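Local coordinates for elicitor protein Hrip2 (Magnaporthe oryzae, PDB 5FID) that is a protein elicitor of the rice blast fungus, probably secreted, that probably triggers defence responses in the host plant, at residues Gln4-His9 against Phe40-Arg45; Val18-Tyr23 against Ser47-Lys52; Leu80-Gly85 against Tyr114-Met119; Asp90-Leu95 against Cys106-Ala111. The protein carries 1 engineered substitution. One frame throughout, in Å; residues are numbered along the deposited sequence.

Interaction 1: residues Gln4-His9 against Phe40-Arg45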
# COMPACT_ATOMS: atom_id res chain seq x y z
N GLN A 4 -6.14 11.06 14.25
CA GLN A 4 -5.00 10.34 13.70
C GLN A 4 -3.77 11.23 13.61
O GLN A 4 -3.88 12.41 13.25
CB GLN A 4 -5.34 9.78 12.32
CG GLN A 4 -6.48 8.79 12.35
CD GLN A 4 -6.91 8.38 10.97
OE1 GLN A 4 -6.50 7.34 10.46
NE2 GLN A 4 -7.74 9.21 10.34
N GLN A 5 -2.60 10.68 13.93
CA GLN A 5 -1.38 11.48 13.97
C GLN A 5 -0.30 10.91 13.07
O GLN A 5 -0.20 9.69 12.90
CB GLN A 5 -0.87 11.54 15.41
CG GLN A 5 -1.94 11.97 16.41
CD GLN A 5 -2.08 13.46 16.51
OE1 GLN A 5 -1.13 14.17 16.84
NE2 GLN A 5 -3.29 13.97 16.23
N ALA A 6 0.50 11.80 12.50
CA ALA A 6 1.75 11.39 11.87
C ALA A 6 2.83 11.77 12.88
O ALA A 6 2.88 12.92 13.33
CB ALA A 6 1.97 12.12 10.54
N ILE A 7 3.68 10.82 13.22
CA ILE A 7 4.61 10.99 14.33
C ILE A 7 6.02 10.61 13.91
O ILE A 7 6.22 9.61 13.24
CB ILE A 7 4.20 10.07 15.50
CG1 ILE A 7 2.78 10.40 15.97
CG2 ILE A 7 5.17 10.17 16.66
CD1 ILE A 7 2.19 9.29 16.81
N VAL A 8 7.00 11.42 14.30
CA VAL A 8 8.40 11.07 14.08
C VAL A 8 9.17 11.13 15.39
O VAL A 8 9.37 12.20 15.95
CB VAL A 8 9.07 11.99 13.05
CG1 VAL A 8 10.52 11.57 12.83
CG2 VAL A 8 8.32 11.95 11.72
N HIS A 9 9.61 9.97 15.87
CA HIS A 9 10.43 9.91 17.09
C HIS A 9 11.89 9.97 16.71
O HIS A 9 12.38 9.08 16.02
CB HIS A 9 10.21 8.61 17.86
CG HIS A 9 8.79 8.35 18.26
ND1 HIS A 9 8.12 9.14 19.16
CD2 HIS A 9 7.95 7.35 17.92
CE1 HIS A 9 6.90 8.65 19.34
NE2 HIS A 9 6.77 7.56 18.60
N PHE A 40 8.33 14.63 16.92
CA PHE A 40 7.46 15.48 16.14
C PHE A 40 6.09 14.82 16.01
O PHE A 40 6.00 13.60 15.88
CB PHE A 40 8.05 15.67 14.74
CG PHE A 40 7.06 16.17 13.70
CD1 PHE A 40 6.89 17.53 13.49
CD2 PHE A 40 6.33 15.28 12.93
CE1 PHE A 40 5.98 17.99 12.53
CE2 PHE A 40 5.43 15.74 11.98
CZ PHE A 40 5.26 17.09 11.78
N SER A 41 5.02 15.60 16.03
CA SER A 41 3.72 15.04 15.67
C SER A 41 2.81 16.08 15.05
O SER A 41 2.93 17.27 15.35
CB SER A 41 3.04 14.39 16.88
OG SER A 41 2.75 15.36 17.86
N GLU A 42 1.92 15.64 14.18
CA GLU A 42 0.88 16.52 13.65
C GLU A 42 -0.40 15.73 13.47
O GLU A 42 -0.36 14.52 13.27
CB GLU A 42 1.31 17.12 12.30
CG GLU A 42 1.38 16.12 11.15
CD GLU A 42 1.64 16.82 9.82
OE1 GLU A 42 1.97 18.03 9.84
OE2 GLU A 42 1.51 16.18 8.74
N ASP A 43 -1.54 16.40 13.55
CA ASP A 43 -2.79 15.77 13.18
C ASP A 43 -2.75 15.41 11.71
O ASP A 43 -2.18 16.15 10.91
CB ASP A 43 -3.97 16.72 13.38
CG ASP A 43 -4.21 17.05 14.83
OD1 ASP A 43 -3.52 16.49 15.70
OD2 ASP A 43 -5.11 17.88 15.08
N PHE A 44 -3.38 14.29 11.36
CA PHE A 44 -3.54 13.90 9.96
C PHE A 44 -4.18 15.02 9.16
O PHE A 44 -5.27 15.51 9.50
CB PHE A 44 -4.43 12.67 9.85
CG PHE A 44 -3.68 11.39 9.60
CD1 PHE A 44 -2.40 11.20 10.10
CD2 PHE A 44 -4.27 10.37 8.87
CE1 PHE A 44 -1.73 10.01 9.88
CE2 PHE A 44 -3.60 9.18 8.64
CZ PHE A 44 -2.33 9.00 9.14
N ARG A 45 -3.52 15.40 8.08
CA ARG A 45 -4.07 16.40 7.18
C ARG A 45 -4.97 15.68 6.21
O ARG A 45 -4.63 14.61 5.71
CB ARG A 45 -2.95 17.14 6.46
CG ARG A 45 -2.10 17.96 7.41
CD ARG A 45 -0.82 18.43 6.76
NE ARG A 45 0.02 19.11 7.74
CZ ARG A 45 -0.10 20.39 8.06
NH1 ARG A 45 -1.03 21.14 7.48
NH2 ARG A 45 0.70 20.92 8.97
O HOH W 1 -1.41 16.82 17.17
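Ala6 and Glu42 pair through their backbones, each donating its N to the other's O, with Ala6 N 3.0 Å from Glu42 O. Strands 5-9 and 40-43 run antiparallel here, at 175°. Val8 and Phe40 repeat the exchange, and Phe40 N lies 2.8 Å from Val8 O. Past the end of the strand, Phe44 N donates to Gln4 O at 2.7 Å. The side chains of Gln5 and Asp43 lie side by side and point the same way. A bend in Gln5 (chi2 -84°) turns CD back, and NE2 reaches Asp43 OD1 at 2.6 Å from above the carboxylate plane. The amide and carboxylate planes stand 73° apart. A water donates to Gln5 OE1 at 2.7 Å and also to Asp43 OD1, which therefore accepts two bonds. Gln4 CB sits over one face of the Phe44 ring, 3.8 Å from its centroid, while Gln4 OE1 is hydrogen-bonded to Ile129 N. Tyr67 stacks on the Phe44 ring. Glu42 OE1 is gripped side-on by Arg45, whose NE (3.1 Å from OE1) and NH2 come from the same face of the carboxylate. Glu42 OE2 is hydrogen-bonded to Tyr67 OH and Ser20 OG. The Glu42 carboxylate is thus held at both oxygens, and this surrounding of donors would probably favour its charged form.

Interaction 2: residues Val18-Tyr23 against Ser47-Lys52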
# COMPACT_ATOMS: atom_id res chain seq x y z
N VAL A 18 12.33 18.37 11.00
CA VAL A 18 11.16 17.74 10.41
C VAL A 18 10.18 18.82 9.96
O VAL A 18 9.99 19.81 10.67
CB VAL A 18 10.46 16.83 11.45
CG1 VAL A 18 9.22 16.17 10.84
CG2 VAL A 18 11.42 15.76 11.95
N GLN A 19 9.59 18.65 8.78
CA GLN A 19 8.55 19.58 8.32
C GLN A 19 7.58 18.90 7.36
O GLN A 19 7.98 18.08 6.51
CB GLN A 19 9.17 20.83 7.67
CG GLN A 19 8.18 21.96 7.45
CD GLN A 19 8.83 23.23 6.93
OE1 GLN A 19 9.95 23.19 6.41
NE2 GLN A 19 8.15 24.37 7.09
N SER A 20 6.30 19.24 7.50
CA SER A 20 5.24 18.61 6.71
C SER A 20 4.77 19.52 5.57
O SER A 20 4.57 20.72 5.76
CB SER A 20 4.04 18.25 7.60
OG SER A 20 3.10 17.46 6.89
N PHE A 21 4.61 18.91 4.40
CA PHE A 21 4.26 19.64 3.19
C PHE A 21 2.98 19.05 2.61
O PHE A 21 3.04 18.07 1.85
CB PHE A 21 5.40 19.50 2.18
CG PHE A 21 6.68 20.12 2.63
CD1 PHE A 21 7.48 19.48 3.56
CD2 PHE A 21 7.06 21.36 2.16
CE1 PHE A 21 8.65 20.07 4.02
CE2 PHE A 21 8.23 21.95 2.60
CZ PHE A 21 9.02 21.30 3.53
N PRO A 22 1.83 19.65 2.96
CA PRO A 22 0.51 19.14 2.59
C PRO A 22 0.35 18.93 1.08
O PRO A 22 0.79 19.79 0.30
CB PRO A 22 -0.44 20.24 3.07
CG PRO A 22 0.29 20.90 4.20
CD PRO A 22 1.74 20.86 3.80
N TYR A 23 -0.26 17.82 0.69
CA TYR A 23 -0.48 17.55 -0.73
C TYR A 23 -1.39 18.58 -1.39
O TYR A 23 -1.28 18.81 -2.60
CB TYR A 23 -1.05 16.14 -0.94
CG TYR A 23 -0.04 15.02 -0.79
CD1 TYR A 23 1.26 15.18 -1.22
CD2 TYR A 23 -0.40 13.81 -0.22
CE1 TYR A 23 2.19 14.16 -1.09
CE2 TYR A 23 0.54 12.77 -0.07
CZ TYR A 23 1.83 12.97 -0.52
OH TYR A 23 2.77 11.96 -0.40
N SER A 47 -5.84 16.12 3.19
CA SER A 47 -5.27 15.90 1.86
C SER A 47 -4.08 14.95 1.84
O SER A 47 -3.62 14.56 0.77
CB SER A 47 -4.81 17.24 1.27
OG SER A 47 -3.70 17.80 1.98
N GLY A 48 -3.57 14.60 3.01
CA GLY A 48 -2.33 13.84 3.07
C GLY A 48 -1.14 14.78 3.05
O GLY A 48 -1.30 15.99 2.84
N SER A 49 0.06 14.25 3.24
CA SER A 49 1.23 15.12 3.32
C SER A 49 2.52 14.37 3.08
O SER A 49 2.58 13.15 3.18
CB SER A 49 1.29 15.78 4.70
OG SER A 49 2.10 16.95 4.67
N THR A 50 3.56 15.14 2.75
CA THR A 50 4.92 14.64 2.72
C THR A 50 5.67 15.22 3.92
O THR A 50 5.79 16.45 4.06
CB THR A 50 5.64 15.07 1.43
OG1 THR A 50 5.00 14.43 0.32
CG2 THR A 50 7.10 14.67 1.47
N VAL A 51 6.19 14.36 4.78
CA VAL A 51 6.95 14.83 5.94
C VAL A 51 8.44 14.64 5.67
O VAL A 51 8.92 13.50 5.64
CB VAL A 51 6.54 14.08 7.22
CG1 VAL A 51 7.30 14.61 8.41
CG2 VAL A 51 5.05 14.23 7.47
N LYS A 52 9.16 15.74 5.45
CA LYS A 52 10.61 15.66 5.23
C LYS A 52 11.34 15.54 6.56
O LYS A 52 10.92 16.13 7.55
CB LYS A 52 11.13 16.90 4.50
CG LYS A 52 10.52 17.14 3.13
CD LYS A 52 11.15 18.37 2.50
CE LYS A 52 10.57 18.65 1.10
NZ LYS A 52 11.19 19.90 0.53
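Phe21 and Thr50 form a hydrogen-bonded pair where strands 18-22 and 49-52 run antiparallel at 159°, with Phe21 N 2.7 Å from Thr50 O. Gln19 and Lys52 exchange backbone bonds in the same way. On the face that carries Phe21, the Lys52 chain is extended beyond CG and crosses the Phe21 side chain at about a right angle. Its CD lies 3.4 Å from Phe21 CE1, and its CE lies over the ring face. NZ ends 4.3 Å from the Phe21 centroid, 23° off the ring normal, in a cation-pi contact. Tyr23 lays one ring face over the backbone of Ser49 and Thr50, and its CE1 is 3.2 Å from Thr50 OG1. At the ring edge lies Ser47 O. On the face that carries Ser20 and Val51, Val18 CG1 packs tightly against Val51 CG1 at 3.5 Å. With OG anti to the backbone N (chi1 -160°), Ser49 donates to Ser20 OG; the 2.5 Å between these two OG atoms is very short, and its exact value is doubtful. Ser20 OG is in turn hydrogen-bonded to Glu42 OE2. Gly48 O accepts two bonds, from Tyr23 N at 3.0 Å and from Ser47 OG. Tyr23 also packs on Asn72 of the second subunit. This is regular antiparallel pairing of neighbouring strands, 16-22 and 49-54, both inside the six-stranded antiparallel sheet.

Interaction 3: residues Leu80-Gly85 against Tyr114-Met119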
# COMPACT_ATOMS: atom_id res chain seq x y z
N LEU A 80 7.60 5.06 3.49
CA LEU A 80 8.89 5.47 4.04
C LEU A 80 9.88 5.53 2.89
O LEU A 80 10.31 4.50 2.39
CB LEU A 80 9.36 4.46 5.09
CG LEU A 80 10.70 4.78 5.78
CD1 LEU A 80 10.58 6.07 6.57
CD2 LEU A 80 11.11 3.63 6.70
N SER A 81 10.24 6.75 2.47
CA SER A 81 10.96 6.91 1.20
C SER A 81 12.35 7.50 1.34
O SER A 81 12.55 8.48 2.05
CB SER A 81 10.15 7.78 0.25
OG SER A 81 10.84 8.00 -0.97
N SER A 82 13.32 6.90 0.64
CA SER A 82 14.65 7.48 0.52
C SER A 82 14.89 8.05 -0.88
O SER A 82 16.04 8.22 -1.29
CB SER A 82 15.74 6.45 0.85
OG SER A 82 15.72 5.37 -0.08
N GLU A 83 13.81 8.36 -1.60
CA GLU A 83 13.91 8.86 -2.98
C GLU A 83 14.61 10.20 -3.11
O GLU A 83 15.13 10.53 -4.18
CB GLU A 83 12.52 8.98 -3.61
CG GLU A 83 11.84 7.68 -3.95
CD GLU A 83 10.37 7.89 -4.26
OE1 GLU A 83 9.63 8.32 -3.34
OE2 GLU A 83 9.97 7.64 -5.42
N TRP A 84 14.60 10.99 -2.04
CA TRP A 84 15.27 12.29 -2.06
C TRP A 84 16.51 12.32 -1.19
O TRP A 84 17.15 13.37 -1.05
CB TRP A 84 14.31 13.40 -1.59
CG TRP A 84 12.99 13.41 -2.32
CD1 TRP A 84 12.71 12.87 -3.53
CD2 TRP A 84 11.76 14.01 -1.86
NE1 TRP A 84 11.39 13.08 -3.87
CE2 TRP A 84 10.79 13.78 -2.85
CE3 TRP A 84 11.40 14.69 -0.70
CZ2 TRP A 84 9.46 14.23 -2.73
CZ3 TRP A 84 10.08 15.15 -0.58
CH2 TRP A 84 9.13 14.91 -1.58
N GLY A 85 16.85 11.17 -0.61
CA GLY A 85 17.99 11.06 0.29
C GLY A 85 17.65 10.23 1.53
O GLY A 85 16.51 9.83 1.71
N TYR A 114 13.59 0.73 1.92
CA TYR A 114 12.87 1.97 1.71
C TYR A 114 12.17 1.99 0.36
O TYR A 114 12.52 1.23 -0.55
CB TYR A 114 13.84 3.15 1.79
CG TYR A 114 14.54 3.28 3.12
CD1 TYR A 114 15.68 2.53 3.40
CD2 TYR A 114 14.05 4.13 4.10
CE1 TYR A 114 16.32 2.64 4.63
CE2 TYR A 114 14.68 4.24 5.33
CZ TYR A 114 15.81 3.49 5.59
OH TYR A 114 16.43 3.61 6.81
N SER A 115 11.19 2.88 0.23
CA SER A 115 10.61 3.15 -1.08
C SER A 115 11.67 3.84 -1.92
O SER A 115 12.34 4.77 -1.45
CB SER A 115 9.38 4.04 -0.95
OG SER A 115 8.67 4.08 -2.19
N ARG A 116 11.82 3.38 -3.15
CA ARG A 116 12.89 3.83 -4.03
C ARG A 116 12.31 4.26 -5.38
O ARG A 116 11.21 3.83 -5.73
CB ARG A 116 13.89 2.68 -4.24
CG ARG A 116 14.43 2.09 -2.95
CD ARG A 116 15.47 3.00 -2.28
NE ARG A 116 16.50 3.35 -3.25
CZ ARG A 116 16.86 4.59 -3.58
NH1 ARG A 116 16.30 5.64 -2.99
NH2 ARG A 116 17.78 4.75 -4.52
N PRO A 117 13.06 5.07 -6.14
CA PRO A 117 12.54 5.55 -7.43
C PRO A 117 12.12 4.39 -8.32
O PRO A 117 11.07 4.48 -8.98
CB PRO A 117 13.75 6.25 -8.05
CG PRO A 117 14.62 6.60 -6.92
CD PRO A 117 14.42 5.57 -5.87
N ASP A 118 12.91 3.33 -8.32
CA ASP A 118 12.68 2.19 -9.21
C ASP A 118 12.00 1.01 -8.52
O ASP A 118 11.75 -0.03 -9.14
CB ASP A 118 13.99 1.75 -9.87
CG ASP A 118 15.14 1.60 -8.88
OD1 ASP A 118 15.08 2.13 -7.75
OD2 ASP A 118 16.14 0.94 -9.28
N MSE A 119 11.72 1.16 -7.23
CA MSE A 119 10.89 0.18 -6.54
C MSE A 119 10.11 0.87 -5.43
O MSE A 119 10.61 1.02 -4.31
CB MSE A 119 11.72 -0.98 -5.98
CG MSE A 119 10.89 -2.02 -5.24
SE MSE A 119 9.38 -2.72 -6.32
CE MSE A 119 10.38 -3.28 -7.91
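Leu80 and Tyr114 meet on the packed side of this contact. Leu80 CG lies 3.8 Å from Tyr114 CD2, and the two side chains are oblique to each other. Val93, Leu95 and Phe104 also touch Leu80, so this end is buried. The backbones join at Ser81 and Ser115 in a single bridge. Ser115 N donates to Leu80 O at 2.8 Å in a nearly straight bond of 171°. Ser82 N returns a bond to Ser115 O at 3.1 Å, in the carbonyl plane. Ser82 OG fits between the two sides, since its chi1 of 63° places it between the backbone N and the carbonyl carbon. It touches Tyr114 CB at 3.5 Å and accepts from Arg116 NH1 at 3.0 Å, a bent bond of 133°. The Arg116 chain is bent at chi2 and chi3, and Pro117 CD lies over one face of its guanidinium. The outer side is looser. Here Glu83 CG packs on the Pro117 ring, 3.8 Å from its CD, and Pro117 is exposed. Beside it, Ser81 closes an ST turn: Ser81 OG accepts from Glu83 N at 3.1 Å and donates to Glu83 OE1 at 2.7 Å. Glu83 OE2 forms a salt bridge with Lys120. Ser115 OG is hydrogen-bonded to Lys121 N and to Glu79 OE2, which also lies close to Glu83 OE1. The apolar end combines packing with a backbone bond, whereas the outer end relies on serine hydroxyls and a lysine, which probably ease the repulsion between the two glutamates.

Interaction 4: residues Asp90-Leu95 against Cys106-Ala111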
# COMPACT_ATOMS: atom_id res chain seq x y z
N ASP A 90 22.66 4.57 7.73
CA ASP A 90 23.53 3.73 8.55
C ASP A 90 22.87 3.26 9.86
O ASP A 90 23.51 2.58 10.66
CB ASP A 90 24.82 4.51 8.89
CG ASP A 90 24.54 5.79 9.67
OD1 ASP A 90 23.49 6.43 9.45
OD2 ASP A 90 25.38 6.18 10.52
N LYS A 91 21.61 3.63 10.07
CA LYS A 91 20.89 3.31 11.30
C LYS A 91 19.58 2.59 11.00
O LYS A 91 19.19 2.46 9.84
CB LYS A 91 20.60 4.58 12.10
CG LYS A 91 21.83 5.35 12.50
CD LYS A 91 22.68 4.55 13.50
CE LYS A 91 23.90 5.36 13.92
NZ LYS A 91 24.19 6.39 12.88
N ARG A 92 18.88 2.14 12.04
CA ARG A 92 17.59 1.49 11.85
C ARG A 92 16.48 2.54 11.82
O ARG A 92 16.46 3.46 12.64
CB ARG A 92 17.32 0.47 12.96
CG ARG A 92 15.99 -0.25 12.83
CD ARG A 92 15.86 -1.41 13.82
NE ARG A 92 16.92 -2.39 13.63
CZ ARG A 92 16.84 -3.45 12.82
NH1 ARG A 92 15.74 -3.68 12.12
NH2 ARG A 92 17.86 -4.28 12.72
N VAL A 93 15.57 2.41 10.86
CA VAL A 93 14.39 3.27 10.79
C VAL A 93 13.15 2.41 10.64
O VAL A 93 13.09 1.50 9.80
CB VAL A 93 14.47 4.27 9.61
CG1 VAL A 93 13.18 5.07 9.49
CG2 VAL A 93 15.66 5.22 9.78
N THR A 94 12.15 2.68 11.48
CA THR A 94 10.88 1.96 11.42
C THR A 94 9.77 2.92 11.06
O THR A 94 9.84 4.10 11.38
CB THR A 94 10.56 1.28 12.77
OG1 THR A 94 10.43 2.28 13.78
CG2 THR A 94 11.67 0.32 13.16
N LEU A 95 8.74 2.42 10.38
CA LEU A 95 7.53 3.21 10.17
C LEU A 95 6.38 2.24 10.30
O LEU A 95 6.29 1.27 9.55
CB LEU A 95 7.52 3.87 8.79
CG LEU A 95 6.26 4.68 8.46
CD1 LEU A 95 6.22 5.96 9.27
CD2 LEU A 95 6.17 4.99 6.96
N CYS A 106 13.44 -1.04 8.68
CA CYS A 106 14.61 -0.97 7.82
C CYS A 106 15.89 -1.02 8.63
O CYS A 106 16.25 -0.07 9.34
CB CYS A 106 14.54 0.28 6.93
SG CYS A 106 13.11 0.29 5.78
N ALA A 107 16.58 -2.15 8.52
CA ALA A 107 17.81 -2.38 9.26
C ALA A 107 18.87 -1.39 8.79
O ALA A 107 18.77 -0.85 7.68
CB ALA A 107 18.28 -3.82 9.04
N PRO A 108 19.89 -1.15 9.63
CA PRO A 108 21.03 -0.34 9.21
C PRO A 108 21.58 -0.78 7.85
O PRO A 108 21.78 -1.99 7.64
CB PRO A 108 22.06 -0.61 10.31
CG PRO A 108 21.22 -0.82 11.54
CD PRO A 108 19.98 -1.54 11.06
N ASN A 109 21.78 0.18 6.96
CA ASN A 109 22.32 -0.05 5.61
C ASN A 109 21.54 -0.98 4.68
O ASN A 109 22.06 -1.42 3.66
CB ASN A 109 23.79 -0.48 5.67
CG ASN A 109 24.67 0.59 6.28
OD1 ASN A 109 24.84 1.68 5.72
ND2 ASN A 109 25.24 0.29 7.44
N ASP A 110 20.29 -1.26 5.03
CA ASP A 110 19.41 -1.99 4.12
C ASP A 110 18.70 -1.01 3.20
O ASP A 110 17.53 -0.69 3.41
CB ASP A 110 18.39 -2.81 4.91
CG ASP A 110 17.57 -3.72 4.02
OD1 ASP A 110 17.87 -3.81 2.81
OD2 ASP A 110 16.62 -4.34 4.54
N ALA A 111 19.40 -0.55 2.17
CA ALA A 111 18.89 0.52 1.30
C ALA A 111 17.60 0.14 0.58
O ALA A 111 16.75 1.00 0.32
CB ALA A 111 19.95 0.94 0.30
O HOH W 2 25.72 1.14 9.89
O HOH W 3 18.55 1.90 7.18
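Val93 O accepts from Cys106 N at 2.8 Å, the shortest hydrogen bond made directly between the two segments. Cys106 O takes the return bond from Val93 N at 3.0 Å, in the carbonyl plane. Cys106 CB also packs on Val93 O, at 3.4 Å, and Arg92 CA comes within 3.2 Å of Cys106 O in a CA-H...O contact. This pair joins strand 93-96 to strand 104-106, an outermost strand of the mixed five-stranded sheet. The chain then leaves the sheet through a type II beta turn from Ala107 to Asp110. The disulfide between Cys106 and Cys113 ties the end of strand 104-106 to a point seven residues on. Arg92 covers the turn from one side. Its CG, anti to the backbone N (chi1 180°), lies against Cys106 O, and a bend at chi3 turns NE toward the turn. The guanidinium then lies with one face over Ala107 CA, and NH2 is 3.7 Å from Ala107 CB. Arg92 NH1 is hydrogen-bonded to Asn105 OD1. Pro108 lies against the backbone of the other segment, with CB 3.5 Å from Asp90 O and CG near Arg92 N. Asn109 meets Asp90 at the exposed end, where a water donates to Asp90 O at 2.7 Å and weakly accepts from Asn109 ND2. Near by, Lys91 NZ forms a salt bridge with Asp90 OD2 at 2.7 Å, coming from above the carboxylate plane.

How the interactions relate
Interactions 1 and 2, centres 10 Å apart, come first along the chain; their segments alternate. Interaction 1 lies in the mixed five-stranded sheet and interaction 2 in the antiparallel six-stranded one, so their touching side chains join the sheets. Interactions 3 and 4 follow, centres 12 Å apart, with the segments of 4 between those of 3. Leu80 meets Leu95 between the two sheets, and Tyr114, from a loop, packs on Val93 and Cys106. Interactions 2 and 3 share the six-stranded sheet, meet at Trp84 and touch the second subunit. Interactions 1 and 4 share the mixed sheet, centres 20 Å apart. Interaction 1 lies across the centre of this helix-free fold from interactions 3 and 4.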